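PDB 3FS3: nucleosome assembly protein 1, putative from Plasmodium falciparum, which probably binds histones and chromatin as a member of the nucleosome assembly protein family of histone chaperones. Local coordinates for residues Phe158-Tyr163 / Lys177-Lys182. Numbering follows the deposited sequence.
Sequences FILSFY and KTYHMK
F158 and L160 pair with Y179 and K177 across two neighbouring antiparallel strands of a hairpin, as two hydrogen-bonded pairs, with the non-hydrogen-bonded pair I159-T178 between them. Y179 N meets F158 O at 2.8 Å, whereas the return bond from F158 N to Y179 O is longer, 3.2 Å, and more bent, 137° at the hydrogen. The K177-L160 ring of bonds is even, L160 N to K177 O at 2.8 Å and K177 N to L160 O at 2.9 Å, and I159 CA adds a CH...O contact to K177 O. These are the central strands of the four-stranded sheet in this NAP-family fold.

Such a pairing sets F158, L160, K177 and Y179 on one face of the sheet. In F158, CG stands between the backbone N and the carbonyl carbon (chi1 66°), and the rim of the ring reaches Y179. The two planes lie 23° apart but are slid so far that the rings barely overlap; the closest contacts run from CE1 and CZ of F158 to CD2 and CG of Y179, with CE1 3.3 Å from CD2. Y179 CB makes a CH-pi contact over one F158 face, offset toward the rim, 3.9 Å from the centroid. M181 SD approaches F158 CE2 obliquely at 4.0 Å, a Met-aromatic contact. L160 CD1 comes obliquely to Y179 CE2. On the reverse face, I159 CG1 touches T178 OG1.

Helix 260-289 packs against the aromatic face, A274 touching both L160 and Y179. K177 NZ forms a salt bridge with D270 of this helix, Y179 OH is hydrogen-bonded to the same carboxylate, and F240 O, outside the helix, also bonds the ammonium. The polar ends of two buried residues thus find partners beside largely apolar contacts, and the carboxylate probably offsets the lysine's charge there.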
ATOM      1  N   PHE A 158      11.687  -3.212 -10.566  1.00 45.41           N
ATOM      2  CA  PHE A 158      11.342  -4.497 -11.160  1.00 41.70           C
ATOM      3  C   PHE A 158      11.171  -4.419 -12.673  1.00 38.90           C
ATOM      4  O   PHE A 158      10.992  -3.342 -13.245  1.00 37.81           O
ATOM      5  CB  PHE A 158      10.067  -5.045 -10.511  1.00 39.33           C
ATOM      6  CG  PHE A 158       8.838  -4.225 -10.791  1.00 38.18           C
ATOM      7  CD1 PHE A 158       8.041  -4.499 -11.896  1.00 34.64           C
ATOM      8  CD2 PHE A 158       8.480  -3.175  -9.954  1.00 38.11           C
ATOM      9  CE1 PHE A 158       6.905  -3.744 -12.159  1.00 33.35           C
ATOM     10  CE2 PHE A 158       7.345  -2.415 -10.215  1.00 36.98           C
ATOM     11  CZ  PHE A 158       6.557  -2.704 -11.322  1.00 32.02           C
ATOM     12  N   ILE A 159      11.229  -5.575 -13.321  1.00 35.66           N
ATOM     13  CA  ILE A 159      11.084  -5.633 -14.764  1.00 33.23           C
ATOM     14  C   ILE A 159      10.109  -6.725 -15.180  1.00 31.27           C
ATOM     15  O   ILE A 159      10.257  -7.885 -14.794  1.00 34.23           O
ATOM     16  CB  ILE A 159      12.472  -5.836 -15.436  1.00 32.83           C
ATOM     17  CG1 ILE A 159      12.315  -6.131 -16.928  1.00 36.77           C
ATOM     18  CG2 ILE A 159      13.249  -6.918 -14.717  1.00 34.78           C
ATOM     19  CD1 ILE A 159      12.198  -7.601 -17.259  1.00 41.07           C
ATOM     20  N   LEU A 160       9.095  -6.338 -15.951  1.00 26.90           N
ATOM     21  CA  LEU A 160       8.087  -7.276 -16.441  1.00 22.49           C
ATOM     22  C   LEU A 160       8.467  -7.770 -17.837  1.00 22.20           C
ATOM     23  O   LEU A 160       8.758  -6.973 -18.722  1.00 22.91           O
ATOM     24  CB  LEU A 160       6.723  -6.593 -16.501  1.00 19.17           C
ATOM     25  CG  LEU A 160       6.099  -6.163 -15.179  1.00 18.44           C
ATOM     26  CD1 LEU A 160       4.803  -5.411 -15.474  1.00 19.97           C
ATOM     27  CD2 LEU A 160       5.848  -7.385 -14.288  1.00 16.00           C
ATOM     28  N   SER A 161       8.469  -9.083 -18.036  1.00 22.94           N
ATOM     29  CA  SER A 161       8.822  -9.640 -19.340  1.00 22.70           C
ATOM     30  C   SER A 161       7.669 -10.420 -19.955  1.00 23.34           C
ATOM     31  O   SER A 161       7.033 -11.235 -19.290  1.00 25.79           O
ATOM     32  CB  SER A 161      10.045 -10.554 -19.224  1.00 25.59           C
ATOM     33  OG  SER A 161      11.185  -9.828 -18.803  1.00 30.44           O
ATOM     34  N   PHE A 162       7.410 -10.148 -21.228  1.00 24.12           N
ATOM     35  CA  PHE A 162       6.348 -10.796 -21.987  1.00 21.96           C
ATOM     36  C   PHE A 162       7.005 -11.620 -23.101  1.00 22.67           C
ATOM     37  O   PHE A 162       7.554 -11.067 -24.057  1.00 21.48           O
ATOM     38  CB  PHE A 162       5.421  -9.728 -22.573  1.00 24.77           C
ATOM     39  CG  PHE A 162       4.735  -8.882 -21.527  1.00 26.07           C
ATOM     40  CD1 PHE A 162       3.396  -9.089 -21.209  1.00 25.40           C
ATOM     41  CD2 PHE A 162       5.442  -7.905 -20.837  1.00 23.07           C
ATOM     42  CE1 PHE A 162       2.771  -8.333 -20.217  1.00 28.19           C
ATOM     43  CE2 PHE A 162       4.828  -7.143 -19.843  1.00 28.73           C
ATOM     44  CZ  PHE A 162       3.485  -7.360 -19.533  1.00 27.12           C
ATOM     45  N   TYR A 163       6.959 -12.941 -22.960  1.00 20.85           N
ATOM     46  CA  TYR A 163       7.567 -13.837 -23.931  1.00 22.25           C
ATOM     47  C   TYR A 163       6.564 -14.224 -25.008  1.00 25.27           C
ATOM     48  O   TYR A 163       5.463 -14.689 -24.708  1.00 25.73           O
ATOM     49  CB  TYR A 163       8.097 -15.085 -23.221  1.00 23.48           C
ATOM     50  CG  TYR A 163       9.192 -14.778 -22.221  1.00 28.54           C
ATOM     51  CD1 TYR A 163      10.536 -15.023 -22.519  1.00 28.52           C
ATOM     52  CD2 TYR A 163       8.888 -14.203 -20.986  1.00 26.34           C
ATOM     53  CE1 TYR A 163      11.550 -14.696 -21.611  1.00 27.86           C
ATOM     54  CE2 TYR A 163       9.887 -13.876 -20.081  1.00 28.75           C
ATOM     55  CZ  TYR A 163      11.215 -14.119 -20.398  1.00 29.24           C
ATOM     56  OH  TYR A 163      12.194 -13.747 -19.508  1.00 34.05           O
ATOM     57  N   LYS A 177       9.428  -4.368 -19.778  1.00 29.06           N
ATOM     58  CA  LYS A 177       9.087  -3.051 -19.277  1.00 31.63           C
ATOM     59  C   LYS A 177       9.788  -2.955 -17.928  1.00 33.09           C
ATOM     60  O   LYS A 177       9.537  -3.765 -17.032  1.00 33.15           O
ATOM     61  CB  LYS A 177       7.573  -2.933 -19.103  1.00 34.66           C
ATOM     62  CG  LYS A 177       7.091  -1.563 -18.650  1.00 33.48           C
ATOM     63  CD  LYS A 177       7.241  -0.535 -19.745  1.00 33.62           C
ATOM     64  CE  LYS A 177       6.746   0.838 -19.297  1.00 34.56           C
ATOM     65  NZ  LYS A 177       5.269   0.966 -19.306  1.00 33.79           N
ATOM     66  N   THR A 178      10.682  -1.979 -17.794  1.00 35.18           N
ATOM     67  CA  THR A 178      11.433  -1.789 -16.559  1.00 36.80           C
ATOM     68  C   THR A 178      10.943  -0.589 -15.752  1.00 37.76           C
ATOM     69  O   THR A 178      10.914   0.535 -16.247  1.00 37.24           O
ATOM     70  CB  THR A 178      12.932  -1.593 -16.854  1.00 39.56           C
ATOM     71  OG1 THR A 178      13.396  -2.659 -17.690  1.00 39.60           O
ATOM     72  CG2 THR A 178      13.738  -1.596 -15.551  1.00 38.65           C
ATOM     73  N   TYR A 179      10.552  -0.838 -14.507  1.00 38.72           N
ATOM     74  CA  TYR A 179      10.083   0.226 -13.628  1.00 39.47           C
ATOM     75  C   TYR A 179      11.184   0.566 -12.632  1.00 41.50           C
ATOM     76  O   TYR A 179      11.519  -0.242 -11.764  1.00 39.57           O
ATOM     77  CB  TYR A 179       8.813  -0.210 -12.891  1.00 35.98           C
ATOM     78  CG  TYR A 179       7.608  -0.251 -13.798  1.00 36.45           C
ATOM     79  CD1 TYR A 179       6.843   0.893 -14.027  1.00 35.76           C
ATOM     80  CD2 TYR A 179       7.292  -1.405 -14.503  1.00 31.70           C
ATOM     81  CE1 TYR A 179       5.796   0.885 -14.949  1.00 36.40           C
ATOM     82  CE2 TYR A 179       6.256  -1.426 -15.422  1.00 34.12           C
ATOM     83  CZ  TYR A 179       5.513  -0.282 -15.644  1.00 36.00           C
ATOM     84  OH  TYR A 179       4.500  -0.315 -16.574  1.00 38.70           O
ATOM     85  N   HIS A 180      11.756   1.760 -12.783  1.00 44.53           N
ATOM     86  CA  HIS A 180      12.828   2.235 -11.906  1.00 49.03           C
ATOM     87  C   HIS A 180      12.224   3.008 -10.746  1.00 48.85           C
ATOM     88  O   HIS A 180      11.509   3.988 -10.953  1.00 47.85           O
ATOM     89  CB  HIS A 180      13.783   3.137 -12.690  1.00 49.15           C
ATOM     90  CG  HIS A 180      14.641   2.398 -13.671  1.00 52.04           C
ATOM     91  ND1 HIS A 180      15.748   1.671 -13.289  1.00 53.71           N
ATOM     92  CD2 HIS A 180      14.548   2.266 -15.015  1.00 51.06           C
ATOM     93  CE1 HIS A 180      16.304   1.127 -14.357  1.00 53.24           C
ATOM     94  NE2 HIS A 180      15.596   1.473 -15.417  1.00 51.36           N
ATOM     95  N   MET A 181      12.512   2.576  -9.523  1.00 51.14           N
ATOM     96  CA  MET A 181      11.945   3.249  -8.362  1.00 53.85           C
ATOM     97  C   MET A 181      12.857   3.335  -7.143  1.00 53.31           C
ATOM     98  O   MET A 181      13.780   2.536  -6.983  1.00 49.82           O
ATOM     99  CB  MET A 181      10.644   2.558  -7.988  1.00 55.38           C
ATOM    100  CG  MET A 181       9.717   2.428  -9.170  1.00 56.02           C
ATOM    101  SD  MET A 181       8.480   1.202  -8.889  1.00 57.70           S
ATOM    102  CE  MET A 181       7.336   2.164  -7.892  1.00 55.44           C
ATOM    103  N   LYS A 182      12.573   4.321  -6.292  1.00 55.54           N
ATOM    104  CA  LYS A 182      13.338   4.568  -5.072  1.00 56.94           C
ATOM    105  C   LYS A 182      13.782   3.286  -4.380  1.00 55.56           C
ATOM    106  O   LYS A 182      14.921   3.188  -3.924  1.00 55.83           O
ATOM    107  CB  LYS A 182      12.518   5.421  -4.109  1.00 55.53           C
TER